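Local coordinates for angiotensin-converting enzyme (Anopheles gambiae, PDB 6S1Y), which probably cleaves dipeptides from the C-terminal ends of peptide substrates, acting as a zinc metalloprotease of the angiotensin-converting enzyme family, at residues V210-I214 and M567-L573; L221-V225 and Y422-V426; T265-K271 and D413-N419; K271-V275 and L406-Y410. Residues are numbered along the deposited sequence.

Four contacts illustrate how one long helix and one loop can be tied to distant parts of a chain. Contacts 1 and 2 both use helix 203-233, their centres about 17 Å apart; they are the buried ones, and apolar side chains dominate them. Contacts 3 and 4 are only partly buried and share K271. Contact 3 sets a loop on the first turns of helix 414-429 through hydrogen bonds centred on N419 and one salt bridge; contact 4 sets loop on loop, with apolar packing, a lysine CH-pi contact and a bridging water. Helix 414-429 also serves contact 2. Contact 1 touches none of the others, whereas contacts 2, 3 and 4 form one continuous cluster.

Contact 1 (V210-I214 and M567-L573); sequences VIEQI and MSADAIL
Segment V210-I214 is regular alpha helix, with I214 N bonded to V210 O at 2.9 Å, whereas M567-L573 starts extended and then turns into a helix, L573 N bonding to A569 O at 3.0 Å. The backbones are nearest at V210 and A569, whose CA atoms lie 6.2 Å apart, and again at I214 and L573, at 7.4 Å. S568 caps the incoming helix: its OG accepts from D570 N at 3.1 Å, while its CA-CB bond points away from the partner. Apolar groups then fill the interface. V210 (chi1 t) places CG1 4.2 Å from A569 CB and CG2 4.3 Å from M567 CE. I214, in the mm rotamer, sets CD1 3.7 Å from L573 CD2 and 4.2 Å from I572 CG2. Q213 (chi1 m, chi2 t) lies along the exposed margin, OE1 3.8 Å from L573 CD1, and a water bridges its NE2 (2.9 Å) to A569 N (2.8 Å), so the A569 NH has a water acceptor. The contact joins helix 203-233 to the capped start of helix 570-575 in this mainly helical fold. Helix 495-514 packs alongside, with V502 against V210 and M567 and F505 against I572, while L432 of helix 431-447 also meets I572.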
loop_
_atom_site.group_PDB
_atom_site.type_symbol
_atom_site.label_atom_id
_atom_site.label_comp_id
_atom_site.label_asym_id
_atom_site.label_seq_id
_atom_site.Cartn_x
_atom_site.Cartn_y
_atom_site.Cartn_z
ATOM N N VAL A 210 -6.480 14.844 8.700
ATOM C CA VAL A 210 -5.652 14.939 7.502
ATOM C C VAL A 210 -6.528 14.946 6.252
ATOM O O VAL A 210 -6.281 15.707 5.306
ATOM C CB VAL A 210 -4.612 13.804 7.465
ATOM C CG1 VAL A 210 -3.926 13.776 6.128
ATOM C CG2 VAL A 210 -3.601 13.989 8.611
ATOM N N ILE A 211 -7.574 14.118 6.231
ATOM C CA ILE A 211 -8.471 14.086 5.073
ATOM C C ILE A 211 -9.083 15.458 4.836
ATOM O O ILE A 211 -9.206 15.902 3.689
ATOM C CB ILE A 211 -9.564 13.023 5.258
ATOM C CG1 ILE A 211 -9.063 11.661 4.784
ATOM C CG2 ILE A 211 -10.802 13.395 4.463
ATOM C CD1 ILE A 211 -8.819 11.571 3.245
ATOM N N GLU A 212 -9.464 16.162 5.908
ATOM C CA GLU A 212 -10.073 17.472 5.727
ATOM C C GLU A 212 -9.069 18.503 5.236
ATOM O O GLU A 212 -9.448 19.418 4.500
ATOM C CB GLU A 212 -10.729 17.943 7.032
ATOM C CG GLU A 212 -11.492 19.274 6.893
ATOM C CD GLU A 212 -12.512 19.284 5.739
ATOM O OE1 GLU A 212 -13.096 18.213 5.392
ATOM O OE2 GLU A 212 -12.708 20.378 5.171
ATOM N N GLN A 213 -7.792 18.380 5.616
ATOM C CA GLN A 213 -6.790 19.321 5.115
ATOM C C GLN A 213 -6.446 19.049 3.660
ATOM O O GLN A 213 -6.139 19.974 2.911
ATOM C CB GLN A 213 -5.509 19.249 5.941
ATOM C CG GLN A 213 -5.663 19.606 7.405
ATOM C CD GLN A 213 -4.367 19.407 8.150
ATOM O OE1 GLN A 213 -3.455 20.223 8.042
ATOM N NE2 GLN A 213 -4.254 18.300 8.868
ATOM N N ILE A 214 -6.452 17.775 3.264
ATOM C CA ILE A 214 -6.216 17.367 1.881
ATOM C C ILE A 214 -7.380 17.747 0.961
ATOM O O ILE A 214 -7.168 18.092 -0.208
ATOM C CB ILE A 214 -5.962 15.847 1.912
ATOM C CG1 ILE A 214 -4.593 15.580 2.545
ATOM C CG2 ILE A 214 -6.082 15.199 0.552
ATOM C CD1 ILE A 214 -3.510 16.389 1.960
ATOM N N MET A 567 2.695 12.571 13.299
ATOM C CA MET A 567 2.252 12.631 11.912
ATOM C C MET A 567 1.622 13.993 11.639
ATOM O O MET A 567 0.803 14.486 12.427
ATOM C CB MET A 567 1.249 11.511 11.651
ATOM C CG MET A 567 0.489 11.591 10.348
ATOM S SD MET A 567 -0.571 10.127 10.128
ATOM C CE MET A 567 -2.092 10.652 10.948
ATOM N N SER A 568 2.025 14.607 10.531
ATOM C CA SER A 568 1.530 15.926 10.178
ATOM C C SER A 568 1.451 16.027 8.671
ATOM O O SER A 568 2.353 15.565 7.968
ATOM C CB SER A 568 2.423 17.043 10.709
ATOM O OG SER A 568 1.982 18.292 10.204
ATOM N N ALA A 569 0.353 16.612 8.186
ATOM C CA ALA A 569 0.168 16.867 6.762
ATOM C C ALA A 569 0.905 18.102 6.266
ATOM O O ALA A 569 0.764 18.438 5.081
ATOM C CB ALA A 569 -1.320 17.029 6.447
ATOM N N ASP A 570 1.666 18.780 7.131
ATOM C CA ASP A 570 2.398 19.980 6.729
ATOM C C ASP A 570 3.276 19.694 5.520
ATOM O O ASP A 570 3.229 20.416 4.514
ATOM C CB ASP A 570 3.231 20.484 7.921
ATOM C CG ASP A 570 4.124 21.683 7.584
ATOM O OD1 ASP A 570 3.950 22.309 6.513
ATOM O OD2 ASP A 570 5.003 22.003 8.426
ATOM N N ALA A 571 4.055 18.611 5.589
ATOM C CA ALA A 571 5.023 18.305 4.540
ATOM C C ALA A 571 4.336 18.076 3.201
ATOM O O ALA A 571 4.741 18.637 2.178
ATOM C CB ALA A 571 5.865 17.083 4.926
ATOM N N ILE A 572 3.282 17.262 3.188
ATOM C CA ILE A 572 2.641 16.929 1.916
ATOM C C ILE A 572 1.856 18.115 1.362
ATOM O O ILE A 572 1.808 18.304 0.144
ATOM C CB ILE A 572 1.744 15.678 2.060
ATOM C CG1 ILE A 572 1.251 15.249 0.682
ATOM C CG2 ILE A 572 0.572 15.922 2.980
ATOM C CD1 ILE A 572 0.352 14.015 0.686
ATOM N N LEU A 573 1.264 18.951 2.216
ATOM C CA LEU A 573 0.637 20.175 1.708
ATOM C C LEU A 573 1.663 21.137 1.128
ATOM O O LEU A 573 1.380 21.814 0.132
ATOM C CB LEU A 573 -0.158 20.876 2.812
ATOM C CG LEU A 573 -1.382 20.091 3.292
ATOM C CD1 LEU A 573 -2.034 20.758 4.519
ATOM C CD2 LEU A 573 -2.377 19.955 2.157
HETATM O O HOH W 1 -1.661 17.524 9.837
#

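Contact 2 (L221-V225 and Y422-V426); sequences LHAYV and YRAGV
Two alpha-helical segments cross steeply here, the N-to-C directions of 221-225 and 422-426 differing by 107° (signed crossing angle -107°) and their axes approaching to 11.4 Å. The closest CA pair is L221 and G425, 7.5 Å apart. L221, with chi1 t and chi2 p, points at the second helix and reaches its backbone: CD2 lies 3.5 Å from G425 O and 3.9 Å from V426 N, while CD1 meets Y422 CE1 at 3.8 Å and V426 CG1 at 4.1 Å. The missing side chain at G425 matters, because a CB there would sit tightly against L221 CD2. The near-perpendicular crossing joins helix 203-233 to helix 414-429 in the mainly helical fold of the angiotensin-converting enzyme family, and all six residues that touch are buried. One turn on from L221, Y224 (chi1 t) brings CD2 to 3.6 Å from CE1 of Y422, whose CA-CB bond points sideways but whose ring (chi1 180°, chi2 73°) still reaches across; the two rings meet obliquely, centroids 5.7 Å apart and planes at 76°. Y224 also packs on L583 and L590 of helix 577-590. V225 (chi1 t) places CG2 4.0 Å from V426 CG1 and 3.4 Å from Y422 OH, a hydroxyl that is hydrogen-bonded to T264.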
loop_
_atom_site.group_PDB
_atom_site.type_symbol
_atom_site.label_atom_id
_atom_site.label_comp_id
_atom_site.label_asym_id
_atom_site.label_seq_id
_atom_site.Cartn_x
_atom_site.Cartn_y
_atom_site.Cartn_z
ATOM N N LEU A 221 -7.965 19.155 -7.909
ATOM C CA LEU A 221 -7.329 18.256 -8.877
ATOM C C LEU A 221 -8.369 17.390 -9.559
ATOM O O LEU A 221 -8.377 17.257 -10.789
ATOM C CB LEU A 221 -6.304 17.373 -8.175
ATOM C CG LEU A 221 -5.517 16.429 -9.079
ATOM C CD1 LEU A 221 -4.745 17.218 -10.165
ATOM C CD2 LEU A 221 -4.532 15.576 -8.249
ATOM N N HIS A 222 -9.238 16.756 -8.755
ATOM C CA HIS A 222 -10.406 16.060 -9.273
ATOM C C HIS A 222 -11.146 16.890 -10.306
ATOM O O HIS A 222 -11.575 16.370 -11.342
ATOM C CB HIS A 222 -11.334 15.727 -8.106
ATOM C CG HIS A 222 -12.643 15.143 -8.513
ATOM N ND1 HIS A 222 -13.633 15.890 -9.106
ATOM C CD2 HIS A 222 -13.125 13.884 -8.408
ATOM C CE1 HIS A 222 -14.662 15.111 -9.372
ATOM N NE2 HIS A 222 -14.382 13.891 -8.951
ATOM N N ALA A 223 -11.318 18.183 -10.046
ATOM C CA ALA A 223 -12.089 19.017 -10.970
ATOM C C ALA A 223 -11.361 19.203 -12.295
ATOM O O ALA A 223 -11.983 19.238 -13.357
ATOM C CB ALA A 223 -12.376 20.365 -10.326
ATOM N N TYR A 224 -10.037 19.334 -12.258
ATOM C CA TYR A 224 -9.287 19.480 -13.504
ATOM C C TYR A 224 -9.315 18.191 -14.314
ATOM O O TYR A 224 -9.582 18.208 -15.518
ATOM C CB TYR A 224 -7.853 19.902 -13.203
ATOM C CG TYR A 224 -7.073 20.247 -14.460
ATOM C CD1 TYR A 224 -7.187 21.500 -15.029
ATOM C CD2 TYR A 224 -6.281 19.301 -15.101
ATOM C CE1 TYR A 224 -6.518 21.826 -16.190
ATOM C CE2 TYR A 224 -5.571 19.623 -16.269
ATOM C CZ TYR A 224 -5.699 20.884 -16.809
ATOM O OH TYR A 224 -5.032 21.219 -17.951
ATOM N N VAL A 225 -9.079 17.055 -13.666
ATOM C CA VAL A 225 -9.111 15.773 -14.373
ATOM C C VAL A 225 -10.467 15.569 -15.029
ATOM O O VAL A 225 -10.560 15.199 -16.207
ATOM C CB VAL A 225 -8.772 14.616 -13.411
ATOM C CG1 VAL A 225 -8.964 13.256 -14.075
ATOM C CG2 VAL A 225 -7.341 14.756 -12.913
ATOM N N TYR A 422 1.712 18.101 -11.788
ATOM C CA TYR A 422 0.456 17.441 -12.114
ATOM C C TYR A 422 0.605 15.934 -12.036
ATOM O O TYR A 422 -0.162 15.257 -11.344
ATOM C CB TYR A 422 0.007 17.862 -13.505
ATOM C CG TYR A 422 -1.271 17.241 -13.947
ATOM C CD1 TYR A 422 -2.499 17.654 -13.391
ATOM C CD2 TYR A 422 -1.286 16.232 -14.913
ATOM C CE1 TYR A 422 -3.695 17.082 -13.793
ATOM C CE2 TYR A 422 -2.484 15.666 -15.338
ATOM C CZ TYR A 422 -3.684 16.092 -14.765
ATOM O OH TYR A 422 -4.873 15.542 -15.153
ATOM N N ARG A 423 1.590 15.386 -12.742
ATOM C CA ARG A 423 1.833 13.957 -12.660
ATOM C C ARG A 423 1.932 13.508 -11.207
ATOM O O ARG A 423 1.303 12.518 -10.810
ATOM C CB ARG A 423 3.111 13.583 -13.419
ATOM C CG ARG A 423 3.489 12.097 -13.220
ATOM C CD ARG A 423 4.606 11.629 -14.138
ATOM N NE ARG A 423 4.104 11.422 -15.492
ATOM C CZ ARG A 423 3.487 10.314 -15.897
ATOM N NH1 ARG A 423 3.318 9.297 -15.065
ATOM N NH2 ARG A 423 3.051 10.225 -17.148
ATOM N N ALA A 424 2.720 14.227 -10.389
ATOM C CA ALA A 424 2.835 13.814 -8.993
ATOM C C ALA A 424 1.462 13.810 -8.305
ATOM O O ALA A 424 1.137 12.880 -7.562
ATOM C CB ALA A 424 3.822 14.714 -8.241
ATOM N N GLY A 425 0.645 14.842 -8.543
ATOM C CA GLY A 425 -0.666 14.895 -7.910
ATOM C C GLY A 425 -1.551 13.718 -8.275
ATOM O O GLY A 425 -2.211 13.126 -7.405
ATOM N N VAL A 426 -1.588 13.360 -9.560
ATOM C CA VAL A 426 -2.501 12.306 -9.964
ATOM C C VAL A 426 -1.944 10.941 -9.609
ATOM O O VAL A 426 -2.685 9.955 -9.602
ATOM C CB VAL A 426 -2.844 12.379 -11.466
ATOM C CG1 VAL A 426 -3.632 13.642 -11.753
ATOM C CG2 VAL A 426 -1.602 12.333 -12.344
#

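Contact 3 (T265-K271 and D413-N419); sequences TPFPEKK and DEQVKIN
Segment T265-K271 is irregular, with a type I beta turn from F267 to K270 closed by K270 N to F267 O at 3.0 Å; D413 precedes the helix that begins at E414. CA atoms come closest at K271 and V416 (5.7 Å) and at T265 and N419 (6.1 Å). N419 (chi1 m) is the hub. Its OD1 accepts from T265 OG1 at 2.7 Å and from F267 N at 3.0 Å, and its ND2 donates to F267 O at 2.8 Å and K271 O at 3.2 Å, so one side-chain amide pairs with four polar groups. A water donates to both T265 OG1 (3.0 Å) and N419 O (2.6 Å). At the other end D413 (chi1 p) works twice: OD1 accepts from V416 N at 2.9 Å, and more weakly from Q415 N, while OD2 forms a salt bridge with K270 NZ at 2.8 Å. K270 NZ also donates weakly to Q415 OE1 at 3.1 Å. A CH-pi contact, Q415 CG 3.4 Å from the F267 ring centroid over its face, and apolar packing of P266 CG on I418 CG2 at 3.8 Å complete the join. The motif is an Asp N-cap that also pairs with a lysine, and a second-turn asparagine binding a beta-turn loop's backbone.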
loop_
_atom_site.group_PDB
_atom_site.type_symbol
_atom_site.label_atom_id
_atom_site.label_comp_id
_atom_site.label_asym_id
_atom_site.label_seq_id
_atom_site.Cartn_x
_atom_site.Cartn_y
_atom_site.Cartn_z
ATOM N N THR A 265 -2.711 15.961 -19.364
ATOM C CA THR A 265 -1.749 16.866 -18.768
ATOM C C THR A 265 -1.978 18.302 -19.230
ATOM O O THR A 265 -2.489 18.551 -20.333
ATOM C CB THR A 265 -0.316 16.422 -19.102
ATOM O OG1 THR A 265 0.619 17.080 -18.232
ATOM C CG2 THR A 265 0.073 16.739 -20.558
ATOM N N PRO A 266 -1.593 19.276 -18.416
ATOM C CA PRO A 266 -1.816 20.680 -18.808
ATOM C C PRO A 266 -1.137 21.089 -20.105
ATOM O O PRO A 266 -1.716 21.864 -20.878
ATOM C CB PRO A 266 -1.263 21.455 -17.609
ATOM C CG PRO A 266 -1.493 20.560 -16.449
ATOM C CD PRO A 266 -1.204 19.153 -17.000
ATOM N N PHE A 267 0.078 20.611 -20.370
ATOM C CA PHE A 267 0.902 21.110 -21.474
ATOM C C PHE A 267 1.433 19.903 -22.232
ATOM O O PHE A 267 2.614 19.534 -22.113
ATOM C CB PHE A 267 1.999 22.037 -20.947
ATOM C CG PHE A 267 1.440 23.253 -20.229
ATOM C CD1 PHE A 267 0.794 24.240 -20.945
ATOM C CD2 PHE A 267 1.522 23.374 -18.865
ATOM C CE1 PHE A 267 0.235 25.339 -20.312
ATOM C CE2 PHE A 267 0.974 24.466 -18.209
ATOM C CZ PHE A 267 0.331 25.458 -18.937
ATOM N N PRO A 268 0.573 19.256 -23.023
ATOM C CA PRO A 268 0.964 18.001 -23.668
ATOM C C PRO A 268 2.071 18.143 -24.692
ATOM O O PRO A 268 2.717 17.133 -25.005
ATOM C CB PRO A 268 -0.341 17.517 -24.333
ATOM C CG PRO A 268 -1.245 18.719 -24.385
ATOM C CD PRO A 268 -0.854 19.571 -23.207
ATOM N N GLU A 269 2.335 19.335 -25.218
ATOM C CA GLU A 269 3.452 19.493 -26.139
ATOM C C GLU A 269 4.686 20.069 -25.455
ATOM O O GLU A 269 5.603 20.516 -26.138
ATOM C CB GLU A 269 3.031 20.345 -27.332
ATOM C CG GLU A 269 1.908 19.699 -28.158
ATOM C CD GLU A 269 2.102 18.180 -28.343
ATOM O OE1 GLU A 269 3.200 17.776 -28.764
ATOM O OE2 GLU A 269 1.160 17.391 -28.032
ATOM N N LYS A 270 4.726 20.066 -24.121
ATOM C CA LYS A 270 5.946 20.331 -23.375
ATOM C C LYS A 270 6.432 19.026 -22.752
ATOM O O LYS A 270 5.687 18.045 -22.670
ATOM C CB LYS A 270 5.730 21.384 -22.298
ATOM C CG LYS A 270 5.464 22.774 -22.859
ATOM C CD LYS A 270 6.740 23.575 -22.981
ATOM C CE LYS A 270 6.511 24.874 -23.701
ATOM N NZ LYS A 270 6.468 26.029 -22.774
ATOM N N LYS A 271 7.697 19.015 -22.335
ATOM C CA LYS A 271 8.309 17.796 -21.842
ATOM C C LYS A 271 7.398 17.093 -20.847
ATOM O O LYS A 271 6.855 17.707 -19.925
ATOM C CB LYS A 271 9.659 18.101 -21.187
ATOM C CG LYS A 271 10.445 16.868 -20.866
ATOM C CD LYS A 271 11.057 16.301 -22.133
ATOM C CE LYS A 271 11.685 14.940 -21.887
ATOM N NZ LYS A 271 12.241 14.389 -23.130
ATOM N N ASP A 413 10.991 25.052 -18.174
ATOM C CA ASP A 413 10.232 26.267 -17.986
ATOM C C ASP A 413 9.106 25.983 -17.008
ATOM O O ASP A 413 8.946 24.872 -16.497
ATOM C CB ASP A 413 9.702 26.827 -19.316
ATOM C CG ASP A 413 8.865 25.833 -20.088
ATOM O OD1 ASP A 413 8.126 25.037 -19.451
ATOM O OD2 ASP A 413 8.898 25.870 -21.337
ATOM N N GLU A 414 8.313 26.998 -16.735
ATOM C CA GLU A 414 7.251 26.840 -15.752
ATOM C C GLU A 414 6.229 25.787 -16.174
ATOM O O GLU A 414 5.636 25.138 -15.314
ATOM C CB GLU A 414 6.593 28.193 -15.511
ATOM C CG GLU A 414 7.284 28.991 -14.401
ATOM C CD GLU A 414 7.123 28.323 -13.039
ATOM O OE1 GLU A 414 8.125 28.245 -12.296
ATOM O OE2 GLU A 414 5.988 27.860 -12.729
ATOM N N GLN A 415 6.022 25.580 -17.483
ATOM C CA GLN A 415 5.009 24.620 -17.911
ATOM C C GLN A 415 5.484 23.187 -17.740
ATOM O O GLN A 415 4.692 22.306 -17.355
ATOM C CB GLN A 415 4.609 24.858 -19.356
ATOM C CG GLN A 415 3.795 26.121 -19.528
ATOM C CD GLN A 415 4.659 27.368 -19.478
ATOM O OE1 GLN A 415 5.734 27.404 -20.058
ATOM N NE2 GLN A 415 4.201 28.376 -18.763
ATOM N N VAL A 416 6.757 22.931 -18.024
ATOM C CA VAL A 416 7.331 21.638 -17.690
ATOM C C VAL A 416 7.163 21.377 -16.198
ATOM O O VAL A 416 6.823 20.265 -15.777
ATOM C CB VAL A 416 8.803 21.571 -18.137
ATOM C CG1 VAL A 416 9.410 20.236 -17.768
ATOM C CG2 VAL A 416 8.899 21.803 -19.640
ATOM N N LYS A 417 7.338 22.404 -15.379
ATOM C CA LYS A 417 7.182 22.187 -13.947
ATOM C C LYS A 417 5.727 21.878 -13.570
ATOM O O LYS A 417 5.494 21.050 -12.673
ATOM C CB LYS A 417 7.736 23.383 -13.190
ATOM C CG LYS A 417 9.232 23.233 -12.954
ATOM C CD LYS A 417 9.927 24.557 -12.680
ATOM C CE LYS A 417 9.298 25.320 -11.531
ATOM N NZ LYS A 417 10.244 26.374 -11.013
ATOM N N ILE A 418 4.746 22.482 -14.253
ATOM C CA ILE A 418 3.346 22.138 -14.000
ATOM C C ILE A 418 3.067 20.687 -14.416
ATOM O O ILE A 418 2.475 19.917 -13.655
ATOM C CB ILE A 418 2.413 23.134 -14.720
ATOM C CG1 ILE A 418 2.650 24.578 -14.228
ATOM C CG2 ILE A 418 0.964 22.772 -14.511
ATOM C CD1 ILE A 418 2.402 24.790 -12.751
ATOM N N ASN A 419 3.506 20.284 -15.620
ATOM C CA ASN A 419 3.348 18.889 -16.021
ATOM C C ASN A 419 3.903 17.948 -14.955
ATOM O O ASN A 419 3.323 16.885 -14.683
ATOM C CB ASN A 419 4.057 18.580 -17.342
ATOM C CG ASN A 419 3.310 19.084 -18.556
ATOM O OD1 ASN A 419 2.110 19.364 -18.494
ATOM N ND2 ASN A 419 4.015 19.201 -19.681
HETATM O O HOH W 2 2.250 15.357 -16.460
#

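Contact 4 (K271-V275 and L406-Y410); sequences KLLDV and LLKDY
Neither K271-V275 nor L406-Y410 is helix or strand, yet they run almost antiparallel, their end-to-end directions 174° apart. Nearest CA pairs are V275 with L406 at 5.9 Å and K271 with Y410 at 7.1 Å. Apolar contacts carry the end near V275: its CB lies 4.0 Å from L406 CB, and L273 (chi1 m, chi2 t) presses CD2 to 3.5 Å from CD2 of L407, which adopts chi1 t and chi2 p. V275 CG1 also makes a van der Waals contact with the backbone oxygen L406 O at 3.6 Å. The second kind of interaction comes from the long arm of K271 (chi1 t, chi2 p): CE is 3.6 Å from L407 CD1, and CG lies over the Y410 ring face, 3.9 Å from the centroid and 19° off its normal, a CH-pi contact. Y410 (chi1 p) turns its CA-CB bond toward segment 271-275. Polar links are water-mediated: one water accepts from K271 NZ at 3.1 Å and from K408 N at 2.9 Å. Within its own segment, D409 OD1 accepts from Y410 N at 2.8 Å. This is loop-to-loop packing, one loop ending at the N-cap (V275) of helix 276-281, the other linking helix 398-403 to helix 414-429.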
loop_
_atom_site.group_PDB
_atom_site.type_symbol
_atom_site.label_atom_id
_atom_site.label_comp_id
_atom_site.label_asym_id
_atom_site.label_seq_id
_atom_site.Cartn_x
_atom_site.Cartn_y
_atom_site.Cartn_z
ATOM N N LYS A 271 7.697 19.015 -22.335
ATOM C CA LYS A 271 8.309 17.796 -21.842
ATOM C C LYS A 271 7.398 17.093 -20.847
ATOM O O LYS A 271 6.855 17.707 -19.925
ATOM C CB LYS A 271 9.659 18.101 -21.187
ATOM C CG LYS A 271 10.445 16.868 -20.866
ATOM C CD LYS A 271 11.057 16.301 -22.133
ATOM C CE LYS A 271 11.685 14.940 -21.887
ATOM N NZ LYS A 271 12.241 14.389 -23.130
ATOM N N LEU A 272 7.241 15.792 -21.052
ATOM C CA LEU A 272 6.513 14.896 -20.170
ATOM C C LEU A 272 7.496 13.944 -19.482
ATOM O O LEU A 272 8.652 13.804 -19.887
ATOM C CB LEU A 272 5.463 14.118 -20.967
ATOM C CG LEU A 272 4.475 15.021 -21.704
ATOM C CD1 LEU A 272 3.439 14.202 -22.440
ATOM C CD2 LEU A 272 3.763 15.974 -20.749
ATOM N N LEU A 273 7.030 13.299 -18.424
ATOM C CA LEU A 273 7.913 12.588 -17.510
ATOM C C LEU A 273 7.547 11.116 -17.348
ATOM O O LEU A 273 7.684 10.572 -16.250
ATOM C CB LEU A 273 7.911 13.276 -16.146
ATOM C CG LEU A 273 8.444 14.705 -16.166
ATOM C CD1 LEU A 273 7.974 15.401 -14.903
ATOM C CD2 LEU A 273 9.952 14.726 -16.277
ATOM N N ASP A 274 7.061 10.472 -18.404
ATOM C CA ASP A 274 6.922 9.019 -18.430
ATOM C C ASP A 274 8.141 8.434 -19.156
ATOM O O ASP A 274 8.306 8.622 -20.365
ATOM C CB ASP A 274 5.627 8.583 -19.110
ATOM C CG ASP A 274 5.380 7.086 -18.980
ATOM O OD1 ASP A 274 6.269 6.388 -18.439
ATOM O OD2 ASP A 274 4.293 6.615 -19.407
ATOM N N VAL A 275 8.973 7.715 -18.414
ATOM C CA VAL A 275 10.228 7.187 -18.904
ATOM C C VAL A 275 10.080 5.746 -19.399
ATOM O O VAL A 275 11.081 5.054 -19.593
ATOM C CB VAL A 275 11.339 7.293 -17.863
ATOM C CG1 VAL A 275 11.440 8.687 -17.351
ATOM C CG2 VAL A 275 11.088 6.315 -16.706
ATOM N N LEU A 406 17.446 8.195 -17.960
ATOM C CA LEU A 406 16.119 7.807 -18.406
ATOM C C LEU A 406 15.324 8.971 -18.962
ATOM O O LEU A 406 14.267 8.753 -19.557
ATOM C CB LEU A 406 15.330 7.174 -17.274
ATOM C CG LEU A 406 15.700 5.731 -16.989
ATOM C CD1 LEU A 406 15.128 5.292 -15.670
ATOM C CD2 LEU A 406 15.235 4.810 -18.104
ATOM N N LEU A 407 15.811 10.192 -18.784
ATOM C CA LEU A 407 15.139 11.393 -19.264
ATOM C C LEU A 407 16.146 12.195 -20.069
ATOM O O LEU A 407 17.193 12.586 -19.547
ATOM C CB LEU A 407 14.586 12.198 -18.091
ATOM C CG LEU A 407 13.589 13.318 -18.374
ATOM C CD1 LEU A 407 12.348 12.813 -19.069
ATOM C CD2 LEU A 407 13.250 13.992 -17.048
ATOM N N LYS A 408 15.856 12.400 -21.349
ATOM C CA LYS A 408 16.725 13.208 -22.191
ATOM C C LYS A 408 16.648 14.669 -21.761
ATOM O O LYS A 408 15.666 15.120 -21.162
ATOM C CB LYS A 408 16.328 13.065 -23.660
ATOM C CG LYS A 408 16.293 11.613 -24.158
ATOM C CD LYS A 408 17.673 10.968 -24.085
ATOM C CE LYS A 408 17.613 9.566 -23.477
ATOM N NZ LYS A 408 18.975 9.052 -23.083
ATOM N N ASP A 409 17.701 15.416 -22.069
ATOM C CA ASP A 409 17.737 16.801 -21.630
ATOM C C ASP A 409 16.678 17.611 -22.375
ATOM O O ASP A 409 16.215 17.243 -23.457
ATOM C CB ASP A 409 19.121 17.410 -21.836
ATOM C CG ASP A 409 19.462 18.439 -20.766
ATOM O OD1 ASP A 409 18.530 18.927 -20.087
ATOM O OD2 ASP A 409 20.660 18.756 -20.591
ATOM N N TYR A 410 16.286 18.723 -21.769
ATOM C CA TYR A 410 15.211 19.540 -22.307
ATOM C C TYR A 410 15.304 20.914 -21.662
ATOM O O TYR A 410 15.859 21.069 -20.570
ATOM C CB TYR A 410 13.843 18.905 -22.018
ATOM C CG TYR A 410 13.627 18.773 -20.532
ATOM C CD1 TYR A 410 14.043 17.634 -19.848
ATOM C CD2 TYR A 410 13.073 19.812 -19.800
ATOM C CE1 TYR A 410 13.885 17.520 -18.474
ATOM C CE2 TYR A 410 12.904 19.708 -18.425
ATOM C CZ TYR A 410 13.311 18.556 -17.766
ATOM O OH TYR A 410 13.142 18.465 -16.397
HETATM O O HOH W 3 13.397 11.614 -22.583
#